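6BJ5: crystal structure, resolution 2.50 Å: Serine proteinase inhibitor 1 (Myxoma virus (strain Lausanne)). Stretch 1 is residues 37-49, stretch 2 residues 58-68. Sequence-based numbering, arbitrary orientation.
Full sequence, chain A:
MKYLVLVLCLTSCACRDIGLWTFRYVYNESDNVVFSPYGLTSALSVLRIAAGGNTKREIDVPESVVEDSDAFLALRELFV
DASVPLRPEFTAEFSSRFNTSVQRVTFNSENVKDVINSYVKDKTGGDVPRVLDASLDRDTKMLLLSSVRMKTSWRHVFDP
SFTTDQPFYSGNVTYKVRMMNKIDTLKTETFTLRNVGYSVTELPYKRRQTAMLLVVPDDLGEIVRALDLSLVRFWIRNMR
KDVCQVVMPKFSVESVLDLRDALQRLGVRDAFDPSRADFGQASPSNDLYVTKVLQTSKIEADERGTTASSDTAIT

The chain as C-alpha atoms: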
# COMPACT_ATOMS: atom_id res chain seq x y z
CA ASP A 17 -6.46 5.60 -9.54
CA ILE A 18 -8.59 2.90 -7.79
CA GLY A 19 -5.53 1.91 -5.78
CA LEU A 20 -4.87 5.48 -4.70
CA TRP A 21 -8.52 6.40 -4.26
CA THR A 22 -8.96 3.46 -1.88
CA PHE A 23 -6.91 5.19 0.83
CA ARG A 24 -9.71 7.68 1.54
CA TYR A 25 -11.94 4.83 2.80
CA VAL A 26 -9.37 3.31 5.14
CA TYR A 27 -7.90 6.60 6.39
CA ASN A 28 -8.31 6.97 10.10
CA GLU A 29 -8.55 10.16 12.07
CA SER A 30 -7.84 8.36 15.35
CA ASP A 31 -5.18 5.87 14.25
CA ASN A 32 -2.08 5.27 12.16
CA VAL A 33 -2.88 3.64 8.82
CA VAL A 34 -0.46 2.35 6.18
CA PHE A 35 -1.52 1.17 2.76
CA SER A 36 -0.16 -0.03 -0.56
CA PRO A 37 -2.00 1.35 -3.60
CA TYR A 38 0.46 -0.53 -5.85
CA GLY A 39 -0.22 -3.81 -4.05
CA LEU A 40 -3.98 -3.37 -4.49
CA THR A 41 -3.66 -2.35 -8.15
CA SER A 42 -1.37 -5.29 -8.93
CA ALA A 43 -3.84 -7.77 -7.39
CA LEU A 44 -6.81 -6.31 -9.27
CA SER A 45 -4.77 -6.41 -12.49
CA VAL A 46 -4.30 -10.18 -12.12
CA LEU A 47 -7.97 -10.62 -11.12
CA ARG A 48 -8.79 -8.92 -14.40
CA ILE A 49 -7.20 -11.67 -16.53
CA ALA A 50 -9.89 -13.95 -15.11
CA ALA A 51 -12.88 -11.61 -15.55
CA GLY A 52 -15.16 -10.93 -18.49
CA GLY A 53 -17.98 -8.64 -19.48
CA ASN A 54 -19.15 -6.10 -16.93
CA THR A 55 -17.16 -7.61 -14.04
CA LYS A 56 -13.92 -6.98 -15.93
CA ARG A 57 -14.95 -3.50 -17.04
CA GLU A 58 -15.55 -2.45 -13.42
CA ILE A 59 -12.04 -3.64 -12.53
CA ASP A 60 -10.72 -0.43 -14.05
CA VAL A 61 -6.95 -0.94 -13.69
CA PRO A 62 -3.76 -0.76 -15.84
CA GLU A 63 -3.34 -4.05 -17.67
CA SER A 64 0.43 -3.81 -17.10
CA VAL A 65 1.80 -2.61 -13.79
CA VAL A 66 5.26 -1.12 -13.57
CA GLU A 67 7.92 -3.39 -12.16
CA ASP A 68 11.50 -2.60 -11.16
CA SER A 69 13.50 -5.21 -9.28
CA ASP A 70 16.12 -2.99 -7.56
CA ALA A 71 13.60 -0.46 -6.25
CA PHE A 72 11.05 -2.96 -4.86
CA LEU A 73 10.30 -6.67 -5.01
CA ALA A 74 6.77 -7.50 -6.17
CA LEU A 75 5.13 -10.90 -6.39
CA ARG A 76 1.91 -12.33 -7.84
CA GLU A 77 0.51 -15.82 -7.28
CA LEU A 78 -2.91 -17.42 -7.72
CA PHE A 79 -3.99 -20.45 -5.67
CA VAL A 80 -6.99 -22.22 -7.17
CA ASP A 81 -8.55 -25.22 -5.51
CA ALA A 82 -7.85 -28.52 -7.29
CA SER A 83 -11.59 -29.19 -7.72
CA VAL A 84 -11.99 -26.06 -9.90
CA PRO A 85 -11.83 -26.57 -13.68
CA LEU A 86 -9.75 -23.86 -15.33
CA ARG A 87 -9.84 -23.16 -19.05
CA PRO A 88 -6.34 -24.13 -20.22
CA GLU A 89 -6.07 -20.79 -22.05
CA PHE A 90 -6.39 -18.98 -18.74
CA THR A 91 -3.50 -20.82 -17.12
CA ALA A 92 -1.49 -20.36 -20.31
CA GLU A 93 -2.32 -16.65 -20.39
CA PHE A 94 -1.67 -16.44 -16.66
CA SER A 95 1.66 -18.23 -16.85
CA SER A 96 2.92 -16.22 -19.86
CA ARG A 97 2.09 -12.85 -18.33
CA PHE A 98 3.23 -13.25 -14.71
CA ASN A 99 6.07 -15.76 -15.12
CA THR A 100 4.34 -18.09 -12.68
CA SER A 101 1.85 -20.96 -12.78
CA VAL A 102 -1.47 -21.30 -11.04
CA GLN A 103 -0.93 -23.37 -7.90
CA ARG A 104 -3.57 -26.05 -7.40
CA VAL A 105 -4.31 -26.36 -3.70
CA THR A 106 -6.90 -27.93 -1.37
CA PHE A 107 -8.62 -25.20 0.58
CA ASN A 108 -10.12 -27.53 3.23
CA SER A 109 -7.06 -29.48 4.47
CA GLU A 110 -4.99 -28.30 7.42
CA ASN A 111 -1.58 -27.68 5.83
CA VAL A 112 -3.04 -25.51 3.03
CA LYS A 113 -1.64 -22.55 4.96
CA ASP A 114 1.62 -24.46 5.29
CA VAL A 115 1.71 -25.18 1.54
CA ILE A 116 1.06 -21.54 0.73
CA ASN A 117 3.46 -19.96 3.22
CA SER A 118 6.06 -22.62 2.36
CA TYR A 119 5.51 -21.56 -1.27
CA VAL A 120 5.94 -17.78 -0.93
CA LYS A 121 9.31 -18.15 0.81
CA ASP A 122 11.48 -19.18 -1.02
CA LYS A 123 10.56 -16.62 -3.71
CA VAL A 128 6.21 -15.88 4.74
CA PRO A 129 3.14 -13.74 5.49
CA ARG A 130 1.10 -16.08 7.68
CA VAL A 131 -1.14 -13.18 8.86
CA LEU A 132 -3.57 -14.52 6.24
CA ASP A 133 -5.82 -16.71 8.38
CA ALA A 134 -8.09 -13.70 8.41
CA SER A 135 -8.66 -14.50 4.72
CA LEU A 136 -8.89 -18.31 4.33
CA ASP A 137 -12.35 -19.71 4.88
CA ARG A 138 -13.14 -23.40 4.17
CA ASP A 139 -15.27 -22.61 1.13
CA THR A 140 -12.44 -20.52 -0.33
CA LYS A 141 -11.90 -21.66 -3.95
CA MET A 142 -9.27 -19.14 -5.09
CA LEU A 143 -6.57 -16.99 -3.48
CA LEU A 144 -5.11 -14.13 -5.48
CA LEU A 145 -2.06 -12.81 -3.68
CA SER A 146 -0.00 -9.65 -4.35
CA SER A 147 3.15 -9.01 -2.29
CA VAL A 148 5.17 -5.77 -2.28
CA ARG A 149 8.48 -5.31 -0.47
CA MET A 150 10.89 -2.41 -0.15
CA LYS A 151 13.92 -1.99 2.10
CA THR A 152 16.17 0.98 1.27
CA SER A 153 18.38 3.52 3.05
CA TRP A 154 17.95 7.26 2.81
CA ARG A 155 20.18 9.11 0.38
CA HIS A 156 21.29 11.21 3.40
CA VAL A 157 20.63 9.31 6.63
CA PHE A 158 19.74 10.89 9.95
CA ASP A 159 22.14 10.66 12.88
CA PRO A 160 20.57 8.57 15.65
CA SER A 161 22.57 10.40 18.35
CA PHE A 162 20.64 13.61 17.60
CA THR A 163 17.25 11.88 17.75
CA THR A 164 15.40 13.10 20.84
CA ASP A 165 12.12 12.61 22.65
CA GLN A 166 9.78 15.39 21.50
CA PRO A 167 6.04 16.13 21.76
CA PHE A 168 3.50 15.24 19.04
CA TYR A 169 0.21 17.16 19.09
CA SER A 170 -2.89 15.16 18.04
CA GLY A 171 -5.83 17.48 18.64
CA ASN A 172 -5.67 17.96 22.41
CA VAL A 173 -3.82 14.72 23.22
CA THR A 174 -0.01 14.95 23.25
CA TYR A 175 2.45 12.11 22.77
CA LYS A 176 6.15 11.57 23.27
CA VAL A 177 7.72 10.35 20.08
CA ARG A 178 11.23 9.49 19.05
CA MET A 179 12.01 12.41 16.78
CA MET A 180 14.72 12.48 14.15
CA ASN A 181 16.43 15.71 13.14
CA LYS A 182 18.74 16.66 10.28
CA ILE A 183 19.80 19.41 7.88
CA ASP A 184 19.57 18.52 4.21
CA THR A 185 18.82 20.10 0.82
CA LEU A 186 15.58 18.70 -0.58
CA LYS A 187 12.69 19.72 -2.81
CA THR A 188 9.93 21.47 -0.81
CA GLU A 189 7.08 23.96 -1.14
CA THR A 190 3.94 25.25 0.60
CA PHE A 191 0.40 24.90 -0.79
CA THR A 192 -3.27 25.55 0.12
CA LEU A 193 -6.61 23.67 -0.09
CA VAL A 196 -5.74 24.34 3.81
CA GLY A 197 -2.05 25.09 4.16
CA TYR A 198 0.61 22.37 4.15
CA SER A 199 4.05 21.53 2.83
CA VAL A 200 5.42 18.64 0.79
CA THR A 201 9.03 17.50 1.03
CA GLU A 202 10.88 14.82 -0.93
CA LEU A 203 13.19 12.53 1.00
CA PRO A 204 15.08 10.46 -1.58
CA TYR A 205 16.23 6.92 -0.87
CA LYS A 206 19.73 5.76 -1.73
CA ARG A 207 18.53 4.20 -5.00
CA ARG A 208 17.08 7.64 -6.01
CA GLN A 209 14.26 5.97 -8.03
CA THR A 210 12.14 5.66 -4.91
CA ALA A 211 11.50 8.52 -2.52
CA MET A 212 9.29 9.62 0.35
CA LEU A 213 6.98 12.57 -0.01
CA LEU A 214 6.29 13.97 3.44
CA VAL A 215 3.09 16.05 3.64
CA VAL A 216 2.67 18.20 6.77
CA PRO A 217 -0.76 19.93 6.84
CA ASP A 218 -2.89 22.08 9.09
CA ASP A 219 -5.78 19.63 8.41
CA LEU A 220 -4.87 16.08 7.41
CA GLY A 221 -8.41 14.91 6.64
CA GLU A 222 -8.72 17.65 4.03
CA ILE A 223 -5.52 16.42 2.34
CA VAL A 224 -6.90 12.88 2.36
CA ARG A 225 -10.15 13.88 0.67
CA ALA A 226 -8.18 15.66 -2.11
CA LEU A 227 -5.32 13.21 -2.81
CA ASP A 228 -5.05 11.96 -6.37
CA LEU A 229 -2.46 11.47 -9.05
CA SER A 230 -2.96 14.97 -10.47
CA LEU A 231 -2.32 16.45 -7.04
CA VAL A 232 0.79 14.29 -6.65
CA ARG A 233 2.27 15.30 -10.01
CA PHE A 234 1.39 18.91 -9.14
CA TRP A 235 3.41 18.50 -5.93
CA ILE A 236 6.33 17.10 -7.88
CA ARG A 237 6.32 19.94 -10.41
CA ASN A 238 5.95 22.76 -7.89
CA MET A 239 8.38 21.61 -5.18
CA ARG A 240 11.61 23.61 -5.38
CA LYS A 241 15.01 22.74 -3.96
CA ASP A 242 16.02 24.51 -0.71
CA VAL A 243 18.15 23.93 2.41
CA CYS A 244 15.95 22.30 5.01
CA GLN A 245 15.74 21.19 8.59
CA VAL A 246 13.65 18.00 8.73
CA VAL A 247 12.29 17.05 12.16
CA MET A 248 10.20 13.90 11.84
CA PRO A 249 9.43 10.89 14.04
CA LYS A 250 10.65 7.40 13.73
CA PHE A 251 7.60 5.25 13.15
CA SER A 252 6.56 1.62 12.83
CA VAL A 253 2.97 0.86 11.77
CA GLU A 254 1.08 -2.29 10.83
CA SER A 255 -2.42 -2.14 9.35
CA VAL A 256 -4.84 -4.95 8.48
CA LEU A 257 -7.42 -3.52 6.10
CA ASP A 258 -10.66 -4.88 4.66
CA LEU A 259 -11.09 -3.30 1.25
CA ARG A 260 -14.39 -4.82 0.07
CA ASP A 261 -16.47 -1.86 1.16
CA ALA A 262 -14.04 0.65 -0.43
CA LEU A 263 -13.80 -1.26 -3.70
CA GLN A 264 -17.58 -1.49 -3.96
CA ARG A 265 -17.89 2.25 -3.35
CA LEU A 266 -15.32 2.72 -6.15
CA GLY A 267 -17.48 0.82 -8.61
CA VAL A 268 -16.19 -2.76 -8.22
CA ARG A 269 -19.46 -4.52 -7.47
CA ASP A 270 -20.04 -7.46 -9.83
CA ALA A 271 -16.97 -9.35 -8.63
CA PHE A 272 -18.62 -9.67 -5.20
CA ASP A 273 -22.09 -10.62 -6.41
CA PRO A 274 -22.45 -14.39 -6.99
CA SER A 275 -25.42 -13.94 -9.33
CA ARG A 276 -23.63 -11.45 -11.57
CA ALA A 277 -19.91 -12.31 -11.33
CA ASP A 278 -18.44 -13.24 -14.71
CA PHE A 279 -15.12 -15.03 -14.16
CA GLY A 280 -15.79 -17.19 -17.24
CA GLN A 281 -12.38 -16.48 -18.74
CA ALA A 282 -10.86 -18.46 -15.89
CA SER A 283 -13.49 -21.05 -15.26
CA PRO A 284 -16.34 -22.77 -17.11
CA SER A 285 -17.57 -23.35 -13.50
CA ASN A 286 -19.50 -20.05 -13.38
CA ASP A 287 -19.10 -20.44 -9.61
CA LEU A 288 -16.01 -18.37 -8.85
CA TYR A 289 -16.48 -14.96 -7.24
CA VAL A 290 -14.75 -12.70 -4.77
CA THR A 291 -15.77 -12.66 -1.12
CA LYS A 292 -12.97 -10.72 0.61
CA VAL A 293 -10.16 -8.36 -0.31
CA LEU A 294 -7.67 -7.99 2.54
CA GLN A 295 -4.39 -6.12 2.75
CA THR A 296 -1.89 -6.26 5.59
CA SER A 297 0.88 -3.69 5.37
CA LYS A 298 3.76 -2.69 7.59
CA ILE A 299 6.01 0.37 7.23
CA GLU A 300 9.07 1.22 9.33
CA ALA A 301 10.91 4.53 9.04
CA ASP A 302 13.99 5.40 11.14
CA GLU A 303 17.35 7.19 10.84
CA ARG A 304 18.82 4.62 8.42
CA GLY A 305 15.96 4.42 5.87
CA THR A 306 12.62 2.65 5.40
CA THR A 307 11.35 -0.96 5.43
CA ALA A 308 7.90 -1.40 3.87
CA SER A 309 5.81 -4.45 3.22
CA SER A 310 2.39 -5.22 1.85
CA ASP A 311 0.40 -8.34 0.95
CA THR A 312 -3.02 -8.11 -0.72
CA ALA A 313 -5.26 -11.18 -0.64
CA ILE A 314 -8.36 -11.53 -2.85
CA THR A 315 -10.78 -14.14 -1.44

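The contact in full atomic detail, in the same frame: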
# COMPACT_ATOMS: atom_id res chain seq x y z
N PRO A 37 -1.24 1.26 -2.34
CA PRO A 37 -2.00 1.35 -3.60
C PRO A 37 -1.43 0.46 -4.70
O PRO A 37 -2.20 -0.12 -5.47
CB PRO A 37 -1.91 2.84 -3.95
CG PRO A 37 -0.79 3.36 -3.14
CD PRO A 37 -0.78 2.58 -1.89
N TYR A 38 -0.11 0.35 -4.83
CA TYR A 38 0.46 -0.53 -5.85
C TYR A 38 0.06 -1.98 -5.61
O TYR A 38 -0.29 -2.71 -6.55
CB TYR A 38 1.97 -0.44 -5.84
CG TYR A 38 2.65 -1.30 -6.87
CD1 TYR A 38 2.71 -0.90 -8.19
CD2 TYR A 38 3.21 -2.52 -6.53
CE1 TYR A 38 3.34 -1.66 -9.14
CE2 TYR A 38 3.84 -3.30 -7.48
CZ TYR A 38 3.90 -2.86 -8.79
OH TYR A 38 4.51 -3.59 -9.77
N GLY A 39 0.14 -2.43 -4.36
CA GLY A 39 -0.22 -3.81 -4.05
C GLY A 39 -1.67 -4.12 -4.37
O GLY A 39 -2.00 -5.24 -4.78
N LEU A 40 -2.58 -3.17 -4.13
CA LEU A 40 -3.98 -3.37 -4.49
C LEU A 40 -4.14 -3.45 -6.00
O LEU A 40 -4.74 -4.38 -6.53
CB LEU A 40 -4.82 -2.22 -3.93
CG LEU A 40 -6.32 -2.35 -4.21
CD1 LEU A 40 -6.82 -3.70 -3.71
CD2 LEU A 40 -7.11 -1.24 -3.51
N THR A 41 -3.58 -2.46 -6.70
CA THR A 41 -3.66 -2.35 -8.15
C THR A 41 -3.09 -3.59 -8.83
O THR A 41 -3.65 -4.07 -9.83
CB THR A 41 -2.93 -1.09 -8.59
OG1 THR A 41 -3.67 0.05 -8.15
CG2 THR A 41 -2.77 -1.05 -10.12
N SER A 42 -1.96 -4.10 -8.32
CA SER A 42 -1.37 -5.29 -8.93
C SER A 42 -2.28 -6.50 -8.78
O SER A 42 -2.46 -7.27 -9.74
CB SER A 42 -0.00 -5.56 -8.32
OG SER A 42 0.84 -4.43 -8.49
N ALA A 43 -2.91 -6.66 -7.62
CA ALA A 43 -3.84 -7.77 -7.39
C ALA A 43 -5.03 -7.69 -8.33
O ALA A 43 -5.38 -8.66 -9.00
CB ALA A 43 -4.30 -7.75 -5.93
N LEU A 44 -5.67 -6.51 -8.39
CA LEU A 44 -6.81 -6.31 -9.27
C LEU A 44 -6.44 -6.56 -10.73
O LEU A 44 -7.26 -7.05 -11.51
CB LEU A 44 -7.35 -4.89 -9.11
CG LEU A 44 -7.94 -4.44 -7.78
CD1 LEU A 44 -8.46 -3.01 -7.90
CD2 LEU A 44 -9.06 -5.37 -7.39
N SER A 45 -5.21 -6.22 -11.11
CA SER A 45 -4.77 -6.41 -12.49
C SER A 45 -4.71 -7.89 -12.85
O SER A 45 -5.12 -8.28 -13.96
CB SER A 45 -3.41 -5.73 -12.66
OG SER A 45 -2.91 -5.83 -13.98
N VAL A 46 -4.25 -8.73 -11.92
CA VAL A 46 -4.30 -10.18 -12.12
C VAL A 46 -5.74 -10.65 -12.16
O VAL A 46 -6.14 -11.38 -13.08
CB VAL A 46 -3.50 -10.89 -11.01
CG1 VAL A 46 -3.70 -12.39 -11.09
CG2 VAL A 46 -2.02 -10.52 -11.10
N LEU A 47 -6.56 -10.23 -11.17
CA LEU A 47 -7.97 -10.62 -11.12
C LEU A 47 -8.68 -10.33 -12.42
O LEU A 47 -9.68 -10.98 -12.75
CB LEU A 47 -8.68 -9.85 -10.00
CG LEU A 47 -10.15 -10.19 -9.74
CD1 LEU A 47 -10.29 -11.61 -9.28
CD2 LEU A 47 -10.76 -9.27 -8.71
N ARG A 48 -8.16 -9.39 -13.18
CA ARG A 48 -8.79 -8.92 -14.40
C ARG A 48 -8.58 -9.92 -15.54
O ARG A 48 -9.44 -10.06 -16.41
CB ARG A 48 -8.23 -7.53 -14.67
CG ARG A 48 -8.74 -6.83 -15.83
CD ARG A 48 -8.14 -5.43 -15.85
NE ARG A 48 -8.25 -4.93 -17.21
CZ ARG A 48 -9.36 -4.44 -17.73
NH1 ARG A 48 -10.48 -4.36 -16.98
NH2 ARG A 48 -9.36 -4.05 -18.99
N ILE A 49 -7.46 -10.65 -15.53
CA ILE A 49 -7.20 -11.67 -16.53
C ILE A 49 -8.22 -12.79 -16.43
O ILE A 49 -8.45 -13.50 -17.40
CB ILE A 49 -5.76 -12.20 -16.35
CG1 ILE A 49 -4.75 -11.07 -16.50
CG2 ILE A 49 -5.45 -13.31 -17.33
CD1 ILE A 49 -4.77 -10.44 -17.87
N GLU A 58 -15.56 -3.18 -14.69
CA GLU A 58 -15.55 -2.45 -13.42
C GLU A 58 -14.21 -2.56 -12.71
O GLU A 58 -13.91 -1.72 -11.85
CB GLU A 58 -16.62 -2.97 -12.46
CG GLU A 58 -18.06 -3.08 -12.95
CD GLU A 58 -19.03 -3.49 -11.82
OE1 GLU A 58 -18.67 -4.32 -10.96
OE2 GLU A 58 -20.17 -2.99 -11.79
N ILE A 59 -13.39 -3.55 -13.05
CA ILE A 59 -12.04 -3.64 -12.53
C ILE A 59 -11.18 -2.75 -13.40
O ILE A 59 -10.37 -3.22 -14.21
CB ILE A 59 -11.57 -5.10 -12.47
CG1 ILE A 59 -12.49 -5.89 -11.53
CG2 ILE A 59 -10.12 -5.19 -12.01
CD1 ILE A 59 -12.62 -7.34 -11.89
N ASP A 60 -11.37 -1.45 -13.23
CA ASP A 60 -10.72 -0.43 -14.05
C ASP A 60 -9.29 -0.21 -13.54
O ASP A 60 -9.06 0.52 -12.57
CB ASP A 60 -11.55 0.85 -14.02
CG ASP A 60 -11.34 1.71 -15.24
OD1 ASP A 60 -10.18 1.80 -15.70
OD2 ASP A 60 -12.34 2.26 -15.76
N VAL A 61 -8.32 -0.83 -14.20
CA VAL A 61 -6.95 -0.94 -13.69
C VAL A 61 -5.99 -1.05 -14.87
O VAL A 61 -6.38 -1.58 -15.92
CB VAL A 61 -6.84 -2.14 -12.73
CG1 VAL A 61 -5.42 -2.64 -12.60
CG2 VAL A 61 -7.33 -1.73 -11.36
N PRO A 62 -4.76 -0.52 -14.78
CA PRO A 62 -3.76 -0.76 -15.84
C PRO A 62 -3.58 -2.25 -16.12
O PRO A 62 -3.42 -3.06 -15.20
CB PRO A 62 -2.48 -0.14 -15.26
CG PRO A 62 -2.97 0.92 -14.26
CD PRO A 62 -4.29 0.40 -13.72
N GLU A 63 -3.58 -2.64 -17.40
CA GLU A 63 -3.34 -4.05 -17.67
C GLU A 63 -1.90 -4.47 -17.41
O GLU A 63 -1.65 -5.66 -17.20
CB GLU A 63 -3.70 -4.38 -19.11
CG GLU A 63 -5.13 -4.06 -19.48
CD GLU A 63 -5.60 -4.86 -20.69
OE1 GLU A 63 -4.83 -5.74 -21.15
OE2 GLU A 63 -6.73 -4.61 -21.17
N SER A 64 -0.96 -3.53 -17.42
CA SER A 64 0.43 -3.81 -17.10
C SER A 64 0.80 -2.89 -15.96
O SER A 64 0.64 -1.67 -16.07
CB SER A 64 1.36 -3.61 -18.30
OG SER A 64 2.71 -3.58 -17.88
N VAL A 65 1.29 -3.44 -14.87
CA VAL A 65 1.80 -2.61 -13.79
C VAL A 65 3.31 -2.49 -13.93
O VAL A 65 3.98 -3.43 -14.37
CB VAL A 65 1.40 -3.16 -12.41
CG1 VAL A 65 -0.13 -3.30 -12.31
CG2 VAL A 65 2.15 -4.48 -12.09
N VAL A 66 3.83 -1.32 -13.56
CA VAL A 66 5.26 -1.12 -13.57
C VAL A 66 5.90 -2.16 -12.67
O VAL A 66 5.29 -2.63 -11.69
CB VAL A 66 5.59 0.31 -13.11
CG1 VAL A 66 7.10 0.52 -12.91
CG2 VAL A 66 5.01 1.31 -14.09
N GLU A 67 7.11 -2.56 -13.02
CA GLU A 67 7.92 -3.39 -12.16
C GLU A 67 9.37 -2.93 -12.31
O GLU A 67 9.80 -2.53 -13.39
CB GLU A 67 7.75 -4.87 -12.50
CG GLU A 67 6.75 -5.57 -11.59
CD GLU A 67 5.97 -6.67 -12.29
OE1 GLU A 67 6.05 -6.76 -13.54
OE2 GLU A 67 5.27 -7.45 -11.58
N ASP A 68 10.09 -2.96 -11.19
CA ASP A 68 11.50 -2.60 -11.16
C ASP A 68 12.08 -3.39 -10.00
O ASP A 68 11.67 -3.19 -8.86
CB ASP A 68 11.68 -1.09 -10.95
CG ASP A 68 13.15 -0.66 -10.88
OD1 ASP A 68 14.03 -1.51 -10.63
OD2 ASP A 68 13.41 0.54 -11.08
O HOH W 1 3.16 -6.42 -9.57

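Residues 37-49 are helical. A segment without regular secondary structure, residues 58-68, runs along the helix in the opposite direction. Together they bury 675 Å². Ile-59, Arg-48 and Val-61 cover the most surface.

Ile-59 points toward the helix and is buried. Its CG2 lies 3.4 Å from Leu-44 O and 4.0 Å from Leu-44 CB. Its CD1 reaches Leu-47 CD2 at 4.2 Å. A branched aliphatic side chain suits this place, because it can touch both leucines at once.

Arg-48 also points toward the other stretch. Its first three chi angles are all t, so the chain is extended and the guanidinium reaches the loop backbone. NH1 donates a weak hydrogen bond to Ile-59 O at 3.0 Å; the N-H...O angle is only 123°. NH2 forms a salt bridge with Glu-63, 3.5 Å from OE2. The hydrogen bond within it is well aligned but long, and is weak. Glu-63 is exposed and poorly ordered, so this link is probably loose. Val-61 O lies over one face of the guanidinium. The aliphatic part of Arg-48 contributes too, with CB 4.0 Å from Ile-59 CG2.

Val-61 turns both methyls to the helix. CG2 meets Leu-44 CD1 at 3.9 Å. CG1 lies 3.7 Å from Ser-45 CB and 4.0 Å from Thr-41 CG2. Ser-45, with its small side chain, sits where the segment is close: Ser-45 CA is 5.9 Å from Glu-63 CA. Ser-45 OG donates a hydrogen bond to Pro-62 O at 3.1 Å, satisfying a loop carbonyl.

Val-65 continues the apolar contact. Its CG1 is 4.1 Å from Thr-41 CG2, and its CG2 is 4.1 Å from Tyr-38 CZ. A water bridges Tyr-38 OH and Glu-67 OE2, 3.1 Å from each.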